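Local coordinates for alcohol dehydrogenase IV (Corynebacterium glutamicum, PDB 3IV7) that is an iron-containing alcohol dehydrogenase, an NAD-dependent oxidoreductase that probably acts as a maleylacetate reductase, at the interface of chains A and B. Residues are numbered along the deposited sequence; one frame, centred on the assembly and turned at random. Chains: chain A/B, Alcohol dehydrogenase IV.

Contacts 1 and 2 follow one antiparallel pairing between strand 15-20 of chain A and the N-terminal segment of chain B, residues 5-11, which enters strand 7-12. Their C-alpha centres lie about 11 Å apart. Contact 1 holds the middle of the pairing, with paired backbone bonds, a salt bridge and a water reaching helix 24-35; contact 2 takes the end where chain B's strand begins, and adds helix 216-236. The two-fold axis repeats both with the chains exchanged, so each subunit lays its N-terminal strand against the other. Such reciprocal pairing suggests a dimer that holds in solution, although the structure alone does not show it.

Contact 1: the interface of chains A and B. Residues chain A 16-18, 30; chain B 8-11.
Strand 15-20 of chain A runs antiparallel to strand 7-12 of chain B, and A:Val17 and B:His10 pair through two backbone bonds, A:Val17 N to B:His10 O and B:His10 N to A:Val17 O, each 2.7 Å long. Both are nearly straight, 168° at the hydrogen, so the register between the subunits is firmly set. A:Lys16 faces B:Asp11 one step along, and A:Met18 faces B:Asn9 one step the other way along the strand.

The A:Lys16 side chain leaves its strand with CG anti to the backbone N (chi1 174°), runs on extended, then bends at its last two torsions. That bend turns the ammonium NZ back towards B:Asp11, whose side chain lies alongside and points the same way. The salt bridge is short, 2.5 Å from A:Lys16 NZ to B:Asp11 OD1, and uses the syn lone pair of that carboxylate oxygen. The opposite charges probably help keep the lysine protonated and the aspartate ionised. The amide oxygen of B:Asn9 offers the same ammonium a weaker second bond as the two side chains cross obliquely.

B:Asn9 thus sits between two residues of the opposite strand. Its other neighbour, the selenomethionine A:Met18, runs beside it, with A:Met18 CG 3.8 Å from the amide carbon CG of B:Asn9. Bending at chi3 brings the terminal methyl CE round to the nitrogen side of the amide, 3.6 Å from B:Asn9 ND2.

From helix 24-35, A:Gln30 approaches B:Asn9 from the opposite direction, with its amide plane turned 49° from that of the asparagine. Water 1 bridges the two amides and so links the partner's strand to this helix: it lies 2.8 Å from A:Gln30 NE2 and 3.1 Å from B:Asn9 ND2.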
loop_
_atom_site.group_PDB
_atom_site.type_symbol
_atom_site.label_atom_id
_atom_site.label_comp_id
_atom_site.label_asym_id
_atom_site.label_seq_id
_atom_site.Cartn_x
_atom_site.Cartn_y
_atom_site.Cartn_z
ATOM N N LYS A 16 2.460 9.843 -4.372
ATOM C CA LYS A 16 1.395 10.644 -3.816
ATOM C C LYS A 16 0.204 10.559 -4.763
ATOM O O LYS A 16 0.362 10.636 -5.995
ATOM C CB LYS A 16 1.819 12.099 -3.656
ATOM C CG LYS A 16 0.699 13.035 -3.198
ATOM C CD LYS A 16 1.158 14.542 -3.181
ATOM C CE LYS A 16 2.055 14.865 -1.994
ATOM N NZ LYS A 16 1.333 14.676 -0.661
ATOM N N VAL A 17 -0.976 10.421 -4.189
ATOM C CA VAL A 17 -2.206 10.379 -4.930
ATOM C C VAL A 17 -3.126 11.412 -4.380
ATOM O O VAL A 17 -3.374 11.456 -3.154
ATOM C CB VAL A 17 -2.878 9.003 -4.767
ATOM C CG1 VAL A 17 -4.141 8.904 -5.656
ATOM C CG2 VAL A 17 -1.896 7.925 -5.096
HETATM N N MSE A 18 -3.572 12.320 -5.233
HETATM C CA MSE A 18 -4.527 13.343 -4.822
HETATM C C MSE A 18 -5.821 13.065 -5.577
HETATM O O MSE A 18 -5.804 12.886 -6.798
HETATM C CB MSE A 18 -3.997 14.718 -5.153
HETATM C CG MSE A 18 -2.613 14.989 -4.570
HETATM SE SE MSE A 18 -1.734 16.547 -5.380
HETATM C CE MSE A 18 -2.265 17.865 -4.137
ATOM N N GLN A 30 -1.038 23.252 -6.412
ATOM C CA GLN A 30 -0.424 22.863 -5.149
ATOM C C GLN A 30 0.833 22.046 -5.390
ATOM O O GLN A 30 1.888 22.297 -4.790
ATOM C CB GLN A 30 -1.450 22.070 -4.344
ATOM C CG GLN A 30 -1.084 21.738 -2.939
ATOM C CD GLN A 30 -2.156 20.890 -2.259
ATOM O OE1 GLN A 30 -3.342 21.014 -2.566
ATOM N NE2 GLN A 30 -1.733 20.004 -1.344
ATOM N N PHE B 8 -9.390 12.812 -1.080
ATOM C CA PHE B 8 -8.299 12.481 -0.184
ATOM C C PHE B 8 -6.968 12.753 -0.874
ATOM O O PHE B 8 -6.909 12.921 -2.095
ATOM C CB PHE B 8 -8.367 10.994 0.296
ATOM C CG PHE B 8 -8.167 9.975 -0.800
ATOM C CD1 PHE B 8 -9.236 9.496 -1.514
ATOM C CD2 PHE B 8 -6.892 9.480 -1.093
ATOM C CE1 PHE B 8 -9.042 8.569 -2.532
ATOM C CE2 PHE B 8 -6.703 8.573 -2.111
ATOM C CZ PHE B 8 -7.784 8.087 -2.797
ATOM N N ASN B 9 -5.919 12.818 -0.067
ATOM C CA ASN B 9 -4.568 13.039 -0.512
ATOM C C ASN B 9 -3.807 11.981 0.222
ATOM O O ASN B 9 -3.866 11.929 1.459
ATOM C CB ASN B 9 -4.115 14.470 -0.111
ATOM C CG ASN B 9 -2.765 14.912 -0.769
ATOM O OD1 ASN B 9 -1.901 14.097 -1.068
ATOM N ND2 ASN B 9 -2.592 16.230 -0.932
ATOM N N HIS B 10 -3.232 11.021 -0.507
ATOM C CA HIS B 10 -2.511 9.934 0.140
ATOM C C HIS B 10 -1.057 9.925 -0.263
ATOM O O HIS B 10 -0.714 10.178 -1.472
ATOM C CB HIS B 10 -3.144 8.585 -0.218
ATOM C CG HIS B 10 -2.522 7.419 0.494
ATOM N ND1 HIS B 10 -2.924 7.010 1.732
ATOM C CD2 HIS B 10 -1.503 6.598 0.135
ATOM C CE1 HIS B 10 -2.210 5.958 2.099
ATOM N NE2 HIS B 10 -1.328 5.701 1.148
ATOM N N ASP B 11 -0.191 9.671 0.724
ATOM C CA ASP B 11 1.255 9.481 0.480
ATOM C C ASP B 11 1.625 8.093 0.792
ATOM O O ASP B 11 1.459 7.651 1.899
ATOM C CB ASP B 11 2.109 10.436 1.331
ATOM C CG ASP B 11 1.831 11.860 1.035
ATOM O OD1 ASP B 11 1.858 12.263 -0.163
ATOM O OD2 ASP B 11 1.577 12.598 1.985
HETATM O O HOH W 1 -4.198 18.894 -0.745
#

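Contact 2: the interface of chains A and B. Residues chain A 19-21, 220, 224; chain B 5-7.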
loop_
_atom_site.group_PDB
_atom_site.type_symbol
_atom_site.label_atom_id
_atom_site.label_comp_id
_atom_site.label_asym_id
_atom_site.label_seq_id
_atom_site.Cartn_x
_atom_site.Cartn_y
_atom_site.Cartn_z
ATOM N N PHE A 19 -6.933 13.039 -4.857
ATOM C CA PHE A 19 -8.166 12.551 -5.403
ATOM C C PHE A 19 -9.268 13.526 -5.108
ATOM O O PHE A 19 -9.436 13.960 -3.960
ATOM C CB PHE A 19 -8.489 11.179 -4.769
ATOM C CG PHE A 19 -9.488 10.373 -5.523
ATOM C CD1 PHE A 19 -10.834 10.708 -5.502
ATOM C CD2 PHE A 19 -9.086 9.286 -6.281
ATOM C CE1 PHE A 19 -11.765 9.960 -6.225
ATOM C CE2 PHE A 19 -10.000 8.544 -7.015
ATOM C CZ PHE A 19 -11.338 8.875 -6.989
ATOM N N GLY A 20 -10.054 13.862 -6.117
ATOM C CA GLY A 20 -11.238 14.701 -5.882
ATOM C C GLY A 20 -11.870 15.321 -7.121
ATOM O O GLY A 20 -11.199 16.045 -7.865
ATOM N N TYR A 21 -13.183 15.098 -7.283
ATOM C CA TYR A 21 -13.957 15.658 -8.410
ATOM C C TYR A 21 -13.794 17.155 -8.451
ATOM O O TYR A 21 -13.956 17.821 -7.458
ATOM C CB TYR A 21 -15.456 15.287 -8.291
ATOM C CG TYR A 21 -16.364 15.882 -9.387
ATOM C CD1 TYR A 21 -16.829 17.178 -9.303
ATOM C CD2 TYR A 21 -16.756 15.122 -10.486
ATOM C CE1 TYR A 21 -17.661 17.707 -10.290
ATOM C CE2 TYR A 21 -17.582 15.642 -11.460
ATOM C CZ TYR A 21 -18.020 16.930 -11.363
ATOM O OH TYR A 21 -18.876 17.451 -12.321
ATOM N N ASP A 220 -15.870 7.784 -9.516
ATOM C CA ASP A 220 -14.840 7.829 -8.467
ATOM C C ASP A 220 -14.416 6.414 -8.125
ATOM O O ASP A 220 -13.233 6.125 -8.058
ATOM C CB ASP A 220 -15.347 8.540 -7.198
ATOM C CG ASP A 220 -15.356 10.065 -7.331
ATOM O OD1 ASP A 220 -14.555 10.603 -8.120
ATOM O OD2 ASP A 220 -16.096 10.708 -6.562
ATOM N N TYR A 224 -10.641 5.054 -8.524
ATOM C CA TYR A 224 -9.970 4.545 -7.316
ATOM C C TYR A 224 -9.589 3.073 -7.508
ATOM O O TYR A 224 -8.454 2.660 -7.181
ATOM C CB TYR A 224 -10.865 4.737 -6.075
ATOM C CG TYR A 224 -10.402 3.997 -4.847
ATOM C CD1 TYR A 224 -9.442 4.532 -4.019
ATOM C CD2 TYR A 224 -10.957 2.773 -4.503
ATOM C CE1 TYR A 224 -8.999 3.846 -2.876
ATOM C CE2 TYR A 224 -10.539 2.087 -3.376
ATOM C CZ TYR A 224 -9.528 2.617 -2.575
ATOM O OH TYR A 224 -9.119 1.942 -1.441
ATOM N N SER B 5 -18.435 14.138 -2.495
ATOM C CA SER B 5 -17.870 13.011 -3.202
ATOM C C SER B 5 -16.498 12.654 -2.592
ATOM O O SER B 5 -15.952 13.412 -1.812
ATOM C CB SER B 5 -17.744 13.339 -4.691
ATOM O OG SER B 5 -16.935 14.491 -4.923
ATOM N N LEU B 6 -15.998 11.470 -2.905
ATOM C CA LEU B 6 -14.686 11.017 -2.436
ATOM C C LEU B 6 -13.563 12.057 -2.679
ATOM O O LEU B 6 -13.377 12.543 -3.790
ATOM C CB LEU B 6 -14.324 9.713 -3.133
ATOM C CG LEU B 6 -13.039 9.027 -2.717
ATOM C CD1 LEU B 6 -13.006 8.834 -1.207
ATOM C CD2 LEU B 6 -12.864 7.716 -3.458
ATOM N N ALA B 7 -12.823 12.366 -1.628
ATOM C CA ALA B 7 -11.705 13.291 -1.701
ATOM C C ALA B 7 -10.641 12.898 -0.652
ATOM O O ALA B 7 -10.969 12.555 0.483
ATOM C CB ALA B 7 -12.200 14.747 -1.494
HETATM O O HOH W 2 -14.801 13.061 -5.866
HETATM O O HOH W 3 -17.456 9.617 -4.737
#
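A:Phe19 and B:Leu6 make the apolar core of this patch, their side chains crossing at about a right angle. The leucine brings its CD2 methyl to the ring, 3.7 Å from A:Phe19 CE1, and its branch carbon CG lies almost as near. The main-chain carbonyl of the same leucine meets the ring differently: B:Leu6 O is at the edge, in the ring plane, 3.6 Å from A:Phe19 CD1. One residue of chain B therefore supplies both a methyl and a carbonyl oxygen to one aromatic ring. With chi1 at -176°, the leucine's CG points away from its own backbone N and lies with CD2 against CE1 of the ring. Farther out, A:Tyr224 adds a loose flank through its CB, near the same methyl.

Around this core, waters link polar groups of the two chains. Water 2 gathers groups from both subunits and is 2.6 Å from B:Leu6 O. It also meets the hydroxyl B:Ser5 OG, and lies 3.0 Å from the backbone A:Tyr21 N. The carboxylate oxygen A:Asp220 OD2 also binds it, at 2.8 Å, and touches water 3 as well. Water 3 in turn sits 3.0 Å from B:Leu6 N, with a nearly straight bond of 175° at the hydrogen. The backbone N and O of B:Leu6 are thus both tied, through different waters, to one carboxylate oxygen.

Behind these contacts, helix 216-236 carries both A:Asp220 and A:Tyr224, and A:Asp220 CA borders the edge of the A:Phe19 ring in its plane. The A:Gly20–B:Ala7 antiparallel bridge carries the strand pairing to this end. Together they seat the N-terminal segment of one subunit against a strand and a helix of its partner, which probably helps to position the start of strand 7-12 in the deposited dimer.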